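Local coordinates for CYCLIN domain-containing protein (Chaetomium thermophilum, PDB 6Z3U), which probably acts as the cyclin H-like regulatory subunit that switches on its partner cyclin-dependent kinase in the CAK complex, at residues E134-L137 with V138-F142; G161-R164 with P165-L169; L175-G178 with I179-L183. All blocks are in the same frame, centred on the assembly; numbering follows the deposited sequence.

Contact 1: E134-L137 with V138-F142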
ATOM      1  N   GLU A 134     -18.398  16.589  -6.260  1.00 43.04           N
ATOM      2  CA  GLU A 134     -17.535  16.702  -5.091  1.00 43.74           C
ATOM      3  C   GLU A 134     -16.670  15.460  -4.898  1.00 41.87           C
ATOM      4  O   GLU A 134     -15.462  15.573  -4.664  1.00 44.25           O
ATOM      5  CB  GLU A 134     -18.380  16.956  -3.839  1.00 53.15           C
ATOM      6  CG  GLU A 134     -19.203  18.239  -3.887  1.00 45.63           C
ATOM      7  CD  GLU A 134     -18.338  19.485  -3.963  1.00 48.04           C
ATOM      8  OE1 GLU A 134     -18.066  19.952  -5.091  1.00 54.96           O
ATOM      9  OE2 GLU A 134     -17.914  19.984  -2.899  1.00 51.76           O
ATOM     10  N   MET A 135     -17.272  14.270  -4.983  1.00 39.10           N
ATOM     11  CA  MET A 135     -16.501  13.041  -4.842  1.00 36.32           C
ATOM     12  C   MET A 135     -15.361  12.964  -5.848  1.00 36.59           C
ATOM     13  O   MET A 135     -14.380  12.254  -5.606  1.00 41.18           O
ATOM     14  CB  MET A 135     -17.414  11.824  -5.004  1.00 42.09           C
ATOM     15  CG  MET A 135     -18.470  11.670  -3.915  1.00 39.81           C
ATOM     16  SD  MET A 135     -17.795  11.456  -2.254  1.00 45.19           S
ATOM     17  CE  MET A 135     -17.816  13.146  -1.668  1.00 43.37           C
ATOM     18  N   LEU A 136     -15.466  13.678  -6.970  1.00 38.39           N
ATOM     19  CA  LEU A 136     -14.369  13.716  -7.933  1.00 38.18           C
ATOM     20  C   LEU A 136     -13.102  14.264  -7.286  1.00 35.66           C
ATOM     21  O   LEU A 136     -12.022  13.675  -7.406  1.00 39.24           O
ATOM     22  CB  LEU A 136     -14.778  14.558  -9.143  1.00 38.27           C
ATOM     23  CG  LEU A 136     -13.769  14.741 -10.278  1.00 35.89           C
ATOM     24  CD1 LEU A 136     -14.506  15.094 -11.560  1.00 43.19           C
ATOM     25  CD2 LEU A 136     -12.735  15.808  -9.958  1.00 39.22           C
ATOM     26  N   LEU A 137     -13.220  15.395  -6.588  1.00 35.21           N
ATOM     27  CA  LEU A 137     -12.062  15.976  -5.919  1.00 37.96           C
ATOM     28  C   LEU A 137     -11.590  15.100  -4.766  1.00 43.41           C
ATOM     29  O   LEU A 137     -10.383  14.983  -4.521  1.00 45.80           O
ATOM     30  CB  LEU A 137     -12.400  17.380  -5.422  1.00 34.20           C
ATOM     31  CG  LEU A 137     -12.310  18.489  -6.469  1.00 39.76           C
ATOM     32  CD1 LEU A 137     -13.012  19.749  -5.990  1.00 45.48           C
ATOM     33  CD2 LEU A 137     -10.854  18.777  -6.788  1.00 47.11           C
ATOM     34  N   VAL A 138     -12.526  14.481  -4.041  1.00 47.56           N
ATOM     35  CA  VAL A 138     -12.152  13.635  -2.912  1.00 33.71           C
ATOM     36  C   VAL A 138     -11.333  12.442  -3.384  1.00 31.74           C
ATOM     37  O   VAL A 138     -10.343  12.059  -2.748  1.00 33.92           O
ATOM     38  CB  VAL A 138     -13.412  13.184  -2.149  1.00 34.61           C
ATOM     39  CG1 VAL A 138     -13.036  12.248  -1.018  1.00 30.31           C
ATOM     40  CG2 VAL A 138     -14.179  14.393  -1.625  1.00 47.54           C
ATOM     41  N   ALA A 139     -11.726  11.838  -4.507  1.00 32.83           N
ATOM     42  CA  ALA A 139     -10.999  10.680  -5.014  1.00 30.11           C
ATOM     43  C   ALA A 139      -9.575  11.042  -5.418  1.00 36.01           C
ATOM     44  O   ALA A 139      -8.668  10.210  -5.300  1.00 34.70           O
ATOM     45  CB  ALA A 139     -11.745  10.070  -6.200  1.00 32.41           C
ATOM     46  N   LEU A 140      -9.363  12.267  -5.904  1.00 40.97           N
ATOM     47  CA  LEU A 140      -8.009  12.709  -6.225  1.00 28.66           C
ATOM     48  C   LEU A 140      -7.200  12.969  -4.960  1.00 33.17           C
ATOM     49  O   LEU A 140      -6.023  12.600  -4.881  1.00 39.34           O
ATOM     50  CB  LEU A 140      -8.061  13.965  -7.092  1.00 33.39           C
ATOM     51  CG  LEU A 140      -8.303  13.742  -8.587  1.00 31.00           C
ATOM     52  CD1 LEU A 140      -8.731  15.034  -9.258  1.00 40.55           C
ATOM     53  CD2 LEU A 140      -7.060  13.194  -9.253  1.00 32.46           C
ATOM     54  N   PHE A 141      -7.813  13.599  -3.957  1.00 37.47           N
ATOM     55  CA  PHE A 141      -7.098  13.887  -2.719  1.00 35.72           C
ATOM     56  C   PHE A 141      -6.753  12.605  -1.973  1.00 30.06           C
ATOM     57  O   PHE A 141      -5.624  12.437  -1.497  1.00 33.93           O
ATOM     58  CB  PHE A 141      -7.935  14.811  -1.835  1.00 39.81           C
ATOM     59  CG  PHE A 141      -7.251  15.212  -0.561  1.00 34.98           C
ATOM     60  CD1 PHE A 141      -6.162  16.065  -0.583  1.00 40.65           C
ATOM     61  CD2 PHE A 141      -7.703  14.741   0.659  1.00 32.19           C
ATOM     62  CE1 PHE A 141      -5.533  16.437   0.587  1.00 36.52           C
ATOM     63  CE2 PHE A 141      -7.081  15.112   1.832  1.00 35.54           C
ATOM     64  CZ  PHE A 141      -5.994  15.961   1.796  1.00 36.73           C
ATOM     65  N   PHE A 142      -7.715  11.689  -1.855  1.00 29.45           N
ATOM     66  CA  PHE A 142      -7.449  10.426  -1.176  1.00 30.56           C
ATOM     67  C   PHE A 142      -6.550   9.522  -2.012  1.00 37.50           C
ATOM     68  O   PHE A 142      -5.800   8.710  -1.458  1.00 37.68           O
ATOM     69  CB  PHE A 142      -8.768   9.727  -0.850  1.00 25.63           C
ATOM     70  CG  PHE A 142      -8.673   8.749   0.283  1.00 31.71           C
ATOM     71  CD1 PHE A 142      -8.343   9.177   1.558  1.00 36.36           C
ATOM     72  CD2 PHE A 142      -8.932   7.404   0.079  1.00 38.25           C
ATOM     73  CE1 PHE A 142      -8.260   8.282   2.606  1.00 37.68           C
ATOM     74  CE2 PHE A 142      -8.852   6.502   1.124  1.00 38.37           C
ATOM     75  CZ  PHE A 142      -8.517   6.942   2.388  1.00 40.36           C
TER

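Contact 2: G161-R164 with P165-L169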
ATOM      1  N   GLY A 161      -8.629  25.598  -7.581  1.00 68.05           N
ATOM      2  CA  GLY A 161      -9.440  26.803  -7.440  1.00 61.57           C
ATOM      3  C   GLY A 161     -10.608  26.648  -6.495  1.00 71.19           C
ATOM      4  O   GLY A 161     -11.677  27.229  -6.725  1.00 63.81           O
ATOM      5  N   ARG A 162     -10.433  25.872  -5.428  1.00 71.46           N
ATOM      6  CA  ARG A 162     -11.475  25.659  -4.431  1.00 72.92           C
ATOM      7  C   ARG A 162     -11.198  26.568  -3.239  1.00 75.79           C
ATOM      8  O   ARG A 162     -10.140  26.466  -2.608  1.00 68.12           O
ATOM      9  CB  ARG A 162     -11.527  24.195  -4.000  1.00 69.93           C
ATOM     10  CG  ARG A 162     -12.633  23.874  -3.001  1.00 74.79           C
ATOM     11  CD  ARG A 162     -14.013  24.216  -3.549  1.00 70.94           C
ATOM     12  NE  ARG A 162     -14.301  23.502  -4.792  1.00 66.79           N
ATOM     13  CZ  ARG A 162     -15.047  22.402  -4.881  1.00 64.27           C
ATOM     14  NH1 ARG A 162     -15.601  21.869  -3.800  1.00 62.62           N
ATOM     15  NH2 ARG A 162     -15.243  21.837  -6.064  1.00 66.62           N
ATOM     16  N   GLU A 163     -12.152  27.451  -2.930  1.00 87.31           N
ATOM     17  CA  GLU A 163     -11.909  28.461  -1.906  1.00 89.77           C
ATOM     18  C   GLU A 163     -11.939  27.864  -0.503  1.00 88.01           C
ATOM     19  O   GLU A 163     -11.083  28.189   0.329  1.00 88.72           O
ATOM     20  CB  GLU A 163     -12.932  29.597  -2.035  1.00107.59           C
ATOM     21  CG  GLU A 163     -14.410  29.189  -1.921  1.00108.70           C
ATOM     22  CD  GLU A 163     -14.991  28.631  -3.214  1.00 99.60           C
ATOM     23  OE1 GLU A 163     -14.301  28.676  -4.255  1.00100.24           O
ATOM     24  OE2 GLU A 163     -16.142  28.147  -3.187  1.00 93.73           O
ATOM     25  N   ARG A 164     -12.901  26.988  -0.219  1.00 84.52           N
ATOM     26  CA  ARG A 164     -13.030  26.401   1.112  1.00 82.57           C
ATOM     27  C   ARG A 164     -12.571  24.950   1.090  1.00 79.51           C
ATOM     28  O   ARG A 164     -13.252  24.101   0.492  1.00 80.04           O
ATOM     29  CB  ARG A 164     -14.468  26.502   1.625  1.00 84.34           C
ATOM     30  CG  ARG A 164     -14.848  27.914   2.051  1.00 87.79           C
ATOM     31  CD  ARG A 164     -16.266  27.998   2.598  1.00 95.13           C
ATOM     32  NE  ARG A 164     -16.352  27.445   3.949  1.00104.06           N
ATOM     33  CZ  ARG A 164     -17.486  27.241   4.615  1.00109.92           C
ATOM     34  NH1 ARG A 164     -17.451  26.732   5.839  1.00110.36           N
ATOM     35  NH2 ARG A 164     -18.653  27.560   4.069  1.00 92.73           N
ATOM     36  N   PRO A 165     -11.444  24.608   1.725  1.00 68.97           N
ATOM     37  CA  PRO A 165     -10.978  23.214   1.683  1.00 55.14           C
ATOM     38  C   PRO A 165     -11.853  22.246   2.458  1.00 53.84           C
ATOM     39  O   PRO A 165     -11.846  21.050   2.140  1.00 55.99           O
ATOM     40  CB  PRO A 165      -9.571  23.295   2.291  1.00 58.17           C
ATOM     41  CG  PRO A 165      -9.613  24.484   3.179  1.00 54.36           C
ATOM     42  CD  PRO A 165     -10.563  25.461   2.544  1.00 73.26           C
ATOM     43  N   GLU A 166     -12.607  22.708   3.457  1.00 55.96           N
ATOM     44  CA  GLU A 166     -13.441  21.791   4.226  1.00 56.40           C
ATOM     45  C   GLU A 166     -14.461  21.070   3.354  1.00 49.11           C
ATOM     46  O   GLU A 166     -14.930  19.992   3.733  1.00 44.51           O
ATOM     47  CB  GLU A 166     -14.157  22.537   5.355  1.00 60.47           C
ATOM     48  CG  GLU A 166     -15.006  23.714   4.900  1.00 70.59           C
ATOM     49  CD  GLU A 166     -14.322  25.049   5.126  1.00 76.37           C
ATOM     50  OE1 GLU A 166     -15.017  26.013   5.513  1.00 78.50           O
ATOM     51  OE2 GLU A 166     -13.093  25.132   4.928  1.00 74.72           O
ATOM     52  N   GLU A 167     -14.812  21.634   2.196  1.00 47.19           N
ATOM     53  CA  GLU A 167     -15.763  20.965   1.314  1.00 47.27           C
ATOM     54  C   GLU A 167     -15.209  19.646   0.792  1.00 54.26           C
ATOM     55  O   GLU A 167     -15.979  18.731   0.477  1.00 54.97           O
ATOM     56  CB  GLU A 167     -16.129  21.889   0.152  1.00 49.54           C
ATOM     57  CG  GLU A 167     -17.015  23.058   0.563  1.00 62.19           C
ATOM     58  CD  GLU A 167     -17.194  24.091  -0.535  1.00 68.23           C
ATOM     59  OE1 GLU A 167     -16.184  24.487  -1.155  1.00 70.28           O
ATOM     60  OE2 GLU A 167     -18.345  24.511  -0.775  1.00 62.54           O
ATOM     61  N   ILE A 168     -13.887  19.526   0.697  1.00 52.42           N
ATOM     62  CA  ILE A 168     -13.261  18.300   0.206  1.00 41.09           C
ATOM     63  C   ILE A 168     -13.075  17.285   1.326  1.00 42.88           C
ATOM     64  O   ILE A 168     -13.279  16.085   1.124  1.00 40.20           O
ATOM     65  CB  ILE A 168     -11.918  18.641  -0.475  1.00 40.58           C
ATOM     66  CG1 ILE A 168     -12.143  19.604  -1.646  1.00 42.54           C
ATOM     67  CG2 ILE A 168     -11.228  17.373  -0.957  1.00 38.56           C
ATOM     68  CD1 ILE A 168     -10.869  20.131  -2.276  1.00 42.50           C
ATOM     69  N   LEU A 169     -12.685  17.741   2.520  1.00 39.39           N
ATOM     70  CA  LEU A 169     -12.461  16.817   3.626  1.00 37.99           C
ATOM     71  C   LEU A 169     -13.743  16.110   4.043  1.00 39.26           C
ATOM     72  O   LEU A 169     -13.697  14.969   4.516  1.00 36.99           O
ATOM     73  CB  LEU A 169     -11.872  17.566   4.821  1.00 38.38           C
ATOM     74  CG  LEU A 169     -10.521  18.248   4.606  1.00 38.18           C
ATOM     75  CD1 LEU A 169     -10.116  19.001   5.862  1.00 45.49           C
ATOM     76  CD2 LEU A 169      -9.457  17.240   4.222  1.00 41.82           C
TER

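Contact 3: L175-G178 with I179-L183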
ATOM      1  N   LEU A 175     -15.656   8.429   1.417  1.00 44.93           N
ATOM      2  CA  LEU A 175     -15.042   7.661   0.339  1.00 41.45           C
ATOM      3  C   LEU A 175     -14.356   6.414   0.879  1.00 39.44           C
ATOM      4  O   LEU A 175     -14.443   5.336   0.278  1.00 35.59           O
ATOM      5  CB  LEU A 175     -14.044   8.537  -0.420  1.00 36.20           C
ATOM      6  CG  LEU A 175     -13.204   7.847  -1.496  1.00 37.01           C
ATOM      7  CD1 LEU A 175     -14.076   7.419  -2.668  1.00 35.85           C
ATOM      8  CD2 LEU A 175     -12.076   8.755  -1.962  1.00 33.57           C
ATOM      9  N   CYS A 176     -13.671   6.539   2.017  1.00 38.85           N
ATOM     10  CA  CYS A 176     -12.953   5.397   2.570  1.00 37.03           C
ATOM     11  C   CYS A 176     -13.900   4.233   2.825  1.00 34.45           C
ATOM     12  O   CYS A 176     -13.583   3.082   2.503  1.00 38.50           O
ATOM     13  CB  CYS A 176     -12.234   5.808   3.854  1.00 43.87           C
ATOM     14  SG  CYS A 176     -10.931   4.673   4.381  1.00 44.03           S
ATOM     15  N   GLN A 177     -15.075   4.514   3.391  1.00 36.37           N
ATOM     16  CA  GLN A 177     -16.065   3.461   3.587  1.00 33.99           C
ATOM     17  C   GLN A 177     -16.566   2.921   2.253  1.00 33.61           C
ATOM     18  O   GLN A 177     -16.742   1.707   2.094  1.00 33.89           O
ATOM     19  CB  GLN A 177     -17.241   3.984   4.414  1.00 34.12           C
ATOM     20  CG  GLN A 177     -16.872   4.587   5.761  1.00 42.91           C
ATOM     21  CD  GLN A 177     -18.070   5.212   6.464  1.00 42.07           C
ATOM     22  OE1 GLN A 177     -18.776   4.538   7.211  1.00 49.44           O
ATOM     23  NE2 GLN A 177     -18.227   6.525   6.326  1.00 36.74           N
ATOM     24  N   GLY A 178     -16.795   3.805   1.281  1.00 33.88           N
ATOM     25  CA  GLY A 178     -17.350   3.363   0.014  1.00 34.53           C
ATOM     26  C   GLY A 178     -16.478   2.341  -0.688  1.00 37.53           C
ATOM     27  O   GLY A 178     -16.979   1.358  -1.239  1.00 38.19           O
ATOM     28  N   ILE A 179     -15.160   2.552  -0.667  1.00 40.10           N
ATOM     29  CA  ILE A 179     -14.224   1.641  -1.318  1.00 39.12           C
ATOM     30  C   ILE A 179     -13.915   0.478  -0.382  1.00 38.93           C
ATOM     31  O   ILE A 179     -13.035  -0.344  -0.663  1.00 38.19           O
ATOM     32  CB  ILE A 179     -12.934   2.369  -1.744  1.00 35.06           C
ATOM     33  CG1 ILE A 179     -12.195   2.935  -0.529  1.00 33.84           C
ATOM     34  CG2 ILE A 179     -13.261   3.481  -2.729  1.00 42.60           C
ATOM     35  CD1 ILE A 179     -10.839   3.523  -0.865  1.00 33.69           C
ATOM     36  N   ARG A 180     -14.630   0.409   0.739  1.00 34.16           N
ATOM     37  CA  ARG A 180     -14.538  -0.723   1.658  1.00 38.43           C
ATOM     38  C   ARG A 180     -13.133  -0.853   2.242  1.00 38.75           C
ATOM     39  O   ARG A 180     -12.640  -1.955   2.488  1.00 45.92           O
ATOM     40  CB  ARG A 180     -14.961  -2.019   0.964  1.00 38.56           C
ATOM     41  CG  ARG A 180     -16.434  -2.052   0.578  1.00 39.24           C
ATOM     42  CD  ARG A 180     -16.892  -3.465   0.267  1.00 46.01           C
ATOM     43  NE  ARG A 180     -16.877  -4.308   1.460  1.00 39.93           N
ATOM     44  CZ  ARG A 180     -17.076  -5.622   1.452  1.00 46.75           C
ATOM     45  NH1 ARG A 180     -17.042  -6.305   2.588  1.00 58.21           N
ATOM     46  NH2 ARG A 180     -17.303  -6.255   0.309  1.00 64.22           N
ATOM     47  N   PHE A 181     -12.485   0.285   2.481  1.00 32.28           N
ATOM     48  CA  PHE A 181     -11.201   0.334   3.172  1.00 31.08           C
ATOM     49  C   PHE A 181     -10.096  -0.392   2.412  1.00 31.00           C
ATOM     50  O   PHE A 181      -9.065  -0.740   2.993  1.00 30.86           O
ATOM     51  CB  PHE A 181     -11.326  -0.247   4.586  1.00 34.39           C
ATOM     52  CG  PHE A 181     -12.432   0.366   5.396  1.00 33.26           C
ATOM     53  CD1 PHE A 181     -12.222   1.538   6.100  1.00 33.35           C
ATOM     54  CD2 PHE A 181     -13.681  -0.228   5.449  1.00 35.39           C
ATOM     55  CE1 PHE A 181     -13.235   2.106   6.847  1.00 36.07           C
ATOM     56  CE2 PHE A 181     -14.701   0.336   6.195  1.00 40.21           C
ATOM     57  CZ  PHE A 181     -14.477   1.504   6.894  1.00 41.50           C
ATOM     58  N   ALA A 182     -10.291  -0.637   1.119  1.00 36.62           N
ATOM     59  CA  ALA A 182      -9.288  -1.288   0.278  1.00 38.71           C
ATOM     60  C   ALA A 182      -8.488  -0.196  -0.425  1.00 39.10           C
ATOM     61  O   ALA A 182      -8.954   0.402  -1.396  1.00 43.89           O
ATOM     62  CB  ALA A 182      -9.949  -2.233  -0.720  1.00 46.72           C
ATOM     63  N   LEU A 183      -7.278   0.063   0.075  1.00 38.11           N
ATOM     64  CA  LEU A 183      -6.439   1.140  -0.434  1.00 36.97           C
ATOM     65  C   LEU A 183      -5.354   0.667  -1.393  1.00 43.18           C
ATOM     66  O   LEU A 183      -4.728   1.505  -2.052  1.00 35.42           O
ATOM     67  CB  LEU A 183      -5.787   1.890   0.733  1.00 29.04           C
ATOM     68  CG  LEU A 183      -6.628   2.989   1.385  1.00 30.52           C
ATOM     69  CD1 LEU A 183      -8.047   2.524   1.642  1.00 29.26           C
ATOM     70  CD2 LEU A 183      -5.978   3.448   2.678  1.00 35.26           C
TER

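Contact 1: E134-L137 with V138-F142
M135 and V138 meet through their methyl groups, CE of M135 lying 3.8 Å from CG2 of V138, with the two side chains running alongside one another on one flank of the helix. The thioether chain bends at chi2 (-61°) and again at chi3 (95°), and this double bend carries CE to V138. The same V138 CG2 stands 3.5 Å from the carbonyl O of E134, close against the backbone of the preceding turn. Beneath these side chains runs the i to i+4 ladder of helix 132-146: V138 N to E134 O, A139 N to M135 O and F141 N to L137 O, all within 2.9 to 3.2 Å. The bond from L140 N to L136 O is weak. Helices 83-103, 108-124 and 172-178 all pack against this segment, an enclosure consistent with the central helix of a cyclin fold; F141 adds an edge-to-face contact with F156. L136 and L140 make a second buried apolar pair: their side chains point the same way, with CD2 of L136 at 4.1 Å from CD1 of L140, and both also lean on L97. In contrast to these buried flanks, the partly exposed side is loose: there the end of the E134 side chain departs from 138-142, the side chain staying at least 5.4 Å from that segment, and its carboxylate is instead in a salt bridge with R162.

Contact 2: G161-R164 with P165-L169
The loop leading out of helix 153-159, which closes in a Schellman motif with G161 as its C' residue, is braced at the start of helix 166-169 by the R164-E166 salt bridge, with R162 and E167 as a longer, weaker pair. The positive phi of G161 (54°) is the backbone evidence for the turn, together with the bond of R162 N to A157 O. R164 and E166 form the closer pair. Side-on, R164 presents NE and NH1 to a single oxygen, with E166 OE1 at 2.5 Å from NE and 2.6 Å from NH1; at this resolution such short values show a salt bridge and nothing finer. The R164 chain runs extended through chi2 and then bends at chi3 (75°), which brings NE and NH1 round to that oxygen. The oxygen lies near the guanidinium plane, at its edge, yet the carboxylate is turned almost upright to that plane (82°). With an alanine here in place of E166 the carboxylate is gone, and the R164 guanidinium would probably be left without its mate and free to turn at the surface. The second pair is looser: R162 NH1 stands 3.8 Å from E167 OE1, a long salt bridge; the stronger partner of that nitrogen is E134 on helix 132-146. R162 CG also packs at 4.2 Å on CD1 of I168, the buried residue of the contact. The backbone adds one weak bond, from E167 N to R164 O at 3.4 Å. On the exposed side two acids approach one another, E163 OE2 and E167 OE1 lying 4.2 Å apart.

Contact 3: L175-G178 with I179-L183
Three backbone hydrogen bonds join 175-178 to the residues that follow. I179 N bonds to L175 O at 3.0 Å, keeping the helical i to i+4 pattern. F181 N then reaches back to C176 O, also at 3.0 Å, and R180 N to Q177 O at 2.8 Å; the F181 bond lies nearly along the C176 carbonyl, while R180 N comes from well above the Q177 carbonyl plane (64° out of it).

Aromatic and sulfur contacts centre on F181. C176 SG sits 3.8 Å from CD1 of the ring and 57° off the ring normal, an oblique sulfur-aromatic contact. One face of the ring, toward its rim, is covered by C176 O and Q177 CA. The ring lies back over the helix end because CG is anti to the carbonyl carbon (chi1 -53°). Q177 runs alongside, its CG 4.1 Å from CZ of F181, while its OE1 bonds to S162 of the neighbouring kinase chain.

Apolar packing falls to L175 and I179, with CD1 of L175 at 4.0 Å from CG2 of I179. Both side chains are buried against helices 108-124 and 132-146.

Polar partners beyond the segments take two carbonyls: T124 OG1 bonds to G178 O, and W21 NE1 to I179 O.

The paired bonds to C176 O and Q177 O, with R180 at positive phi as C' residue, define the Schellman motif that ends helix 172-178, and it overlaps a type I' beta turn from I179 to A182, with R180 and F181 at the centre of that turn.

In the fold
Contact 1 lies between the other two, its centre about 11 Å from that of contact 2 and about 13 Å from that of contact 3. To contact 2 it is joined by charge and packing: E134 OE2 meets R162 NH1 at 3.1 Å in a salt bridge, and F141 CE2 packs on L169 CD2 at 4.0 Å. To contact 3 the join is apolar, with L175 CD2 lying 3.6 Å from F142 CB. Contacts 2 and 3 do not touch; their nearest atoms are about 7 Å apart. All three reach the kinase chain, contact 3 most broadly, through five residues, against two from contact 1 and L169 alone from contact 2.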